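Local coordinates for 2-keto-3-deoxy-D-arabinonate dehydratase (Sulfolobus solfataricus, PDB 2Q18), which catalyses the dehydration of 2-dehydro-3-deoxy-D-arabinonate to 2,5-dioxopentanoate, a step in the pentose oxidation pathway that leads from D-arabinonate to 2-oxoglutarate, at the interface of chains A and B. Sequence-based numbering; all coordinates share one arbitrary frame. Chains: chain A/B, 2-keto-3-deoxy-D-arabinonate dehydratase.

The interface of chains A and B. Residues chain A 27, 36, 42, 44-45; chain B 8-9, 11.
One carboxylate oxygen, OD2 of A:Asp27, takes two donors from chain B, each from its own direction. B:Lys8 runs out as an almost fully extended chain, CG anti to the backbone N (chi1 178°), crosses the aspartate at about a right angle and delivers its ammonium NZ to the syn lone pair of OD2 at 2.8 Å, a salt bridge as well as a hydrogen bond. The phenol OH of B:Tyr11 donates to the same OD2 at 2.7 Å, but from above the carboxylate plane. Ring and carboxylate planes stand 73° apart, and CB of A:Asp27 lies 3.9 Å from CZ of the tyrosine. B:Tyr11 holds its ring in the crowded position between backbone N and carbonyl carbon (chi1 55°), where the carbonyl O of B:Lys8 sits over the ring centre. With two donors on one oxygen, the aspartate is likely to stay ionised. NZ of B:Lys8 also binds a water at 2.8 Å, which reaches the backbone N and O of A:Gly45.

Beside this cluster, B:Arg9 bends at chi3 and lays its CD and NE across the branches of A:Leu44, with CD 3.7 Å from CD2. Beyond the leucine its guanidinium meets that of A:Arg36 tip to tip, the planes steeply turned; NH1 of B:Arg9 lies 3.2 Å from NH2 of A:Arg36, a close approach of like charges. The like charges are probably eased by A:Glu42, whose OE2 lies 3.8 Å from NH2 of B:Arg9 in a loose salt bridge, while its OE1 makes an equally loose one to NH2 of A:Arg36 within chain A. CD1 of A:Leu44 covers the rim of one face of the A:Arg36 guanidinium.

This patch belongs to a two-fold interface of the homotetramer: the end of B strand 2-8, the turn after it and the start of strand 11-17 meet A:Asp27, which directly follows strand 23-26, together with helix 30-40 and the segment entering strand 45-49.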
loop_
_atom_site.group_PDB
_atom_site.type_symbol
_atom_site.label_atom_id
_atom_site.label_comp_id
_atom_site.label_asym_id
_atom_site.label_seq_id
_atom_site.Cartn_x
_atom_site.Cartn_y
_atom_site.Cartn_z
ATOM N N ASP A 27 -10.021 -6.663 15.694
ATOM C CA ASP A 27 -10.138 -6.405 14.260
ATOM C C ASP A 27 -9.279 -5.220 13.832
ATOM O O ASP A 27 -8.747 -5.210 12.726
ATOM C CB ASP A 27 -11.588 -6.085 13.885
ATOM C CG ASP A 27 -12.517 -7.273 14.018
ATOM O OD1 ASP A 27 -12.044 -8.423 14.142
ATOM O OD2 ASP A 27 -13.739 -7.044 13.986
ATOM N N ARG A 36 -11.314 4.147 19.895
ATOM C CA ARG A 36 -12.718 3.719 19.887
ATOM C C ARG A 36 -13.245 3.440 21.294
ATOM O O ARG A 36 -14.338 3.898 21.654
ATOM C CB ARG A 36 -12.923 2.486 18.999
ATOM C CG ARG A 36 -14.392 2.054 18.878
ATOM C CD ARG A 36 -14.575 0.830 17.984
ATOM N NE ARG A 36 -13.976 1.016 16.662
ATOM C CZ ARG A 36 -14.555 1.650 15.642
ATOM N NH1 ARG A 36 -13.913 1.757 14.487
ATOM N NH2 ARG A 36 -15.768 2.180 15.770
ATOM N N GLU A 42 -16.642 0.439 22.890
ATOM C CA GLU A 42 -16.867 -0.607 21.898
ATOM C C GLU A 42 -15.544 -1.279 21.533
ATOM O O GLU A 42 -14.513 -0.614 21.396
ATOM C CB GLU A 42 -17.535 -0.024 20.653
ATOM C CG GLU A 42 -18.098 -1.066 19.694
ATOM C CD GLU A 42 -18.721 -0.454 18.450
ATOM O OE1 GLU A 42 -18.390 0.703 18.106
ATOM O OE2 GLU A 42 -19.544 -1.141 17.808
ATOM N N LEU A 44 -14.108 -4.105 18.706
ATOM C CA LEU A 44 -14.370 -4.918 17.522
ATOM C C LEU A 44 -13.438 -6.124 17.466
ATOM O O LEU A 44 -12.215 -5.972 17.440
ATOM C CB LEU A 44 -14.247 -4.081 16.242
ATOM C CG LEU A 44 -15.090 -2.805 16.123
ATOM C CD1 LEU A 44 -14.682 -2.014 14.888
ATOM C CD2 LEU A 44 -16.586 -3.116 16.103
ATOM N N GLY A 45 -14.026 -7.319 17.451
ATOM C CA GLY A 45 -13.258 -8.555 17.371
ATOM C C GLY A 45 -14.028 -9.791 17.790
ATOM O O GLY A 45 -15.223 -9.716 18.093
ATOM N N LYS B 8 -17.777 -7.373 7.375
ATOM C CA LYS B 8 -18.090 -6.762 8.660
ATOM C C LYS B 8 -17.591 -5.326 8.626
ATOM O O LYS B 8 -16.390 -5.083 8.478
ATOM C CB LYS B 8 -17.396 -7.542 9.782
ATOM C CG LYS B 8 -17.588 -6.987 11.188
ATOM C CD LYS B 8 -16.665 -7.709 12.158
ATOM C CE LYS B 8 -17.066 -7.497 13.601
ATOM N NZ LYS B 8 -16.183 -8.296 14.499
ATOM N N ARG B 9 -18.523 -4.381 8.740
ATOM C CA ARG B 9 -18.212 -2.950 8.695
ATOM C C ARG B 9 -17.287 -2.610 7.519
ATOM O O ARG B 9 -16.358 -1.811 7.655
ATOM C CB ARG B 9 -17.596 -2.491 10.025
ATOM C CG ARG B 9 -18.387 -2.911 11.271
ATOM C CD ARG B 9 -17.607 -2.604 12.541
ATOM N NE ARG B 9 -17.245 -1.187 12.611
ATOM C CZ ARG B 9 -17.894 -0.276 13.333
ATOM N NH1 ARG B 9 -17.488 0.988 13.314
ATOM N NH2 ARG B 9 -18.939 -0.627 14.079
ATOM N N TYR B 11 -15.031 -4.480 5.984
ATOM C CA TYR B 11 -13.844 -5.340 5.856
ATOM C C TYR B 11 -14.191 -6.830 5.938
ATOM O O TYR B 11 -15.272 -7.199 6.402
ATOM C CB TYR B 11 -12.748 -4.966 6.878
ATOM C CG TYR B 11 -13.186 -4.966 8.329
ATOM C CD1 TYR B 11 -13.568 -3.782 8.963
ATOM C CD2 TYR B 11 -13.201 -6.146 9.078
ATOM C CE1 TYR B 11 -13.968 -3.775 10.302
ATOM C CE2 TYR B 11 -13.605 -6.148 10.417
ATOM C CZ TYR B 11 -13.983 -4.962 11.021
ATOM O OH TYR B 11 -14.378 -4.958 12.346
HETATM O O HOH W 1 -17.134 -7.396 17.022
#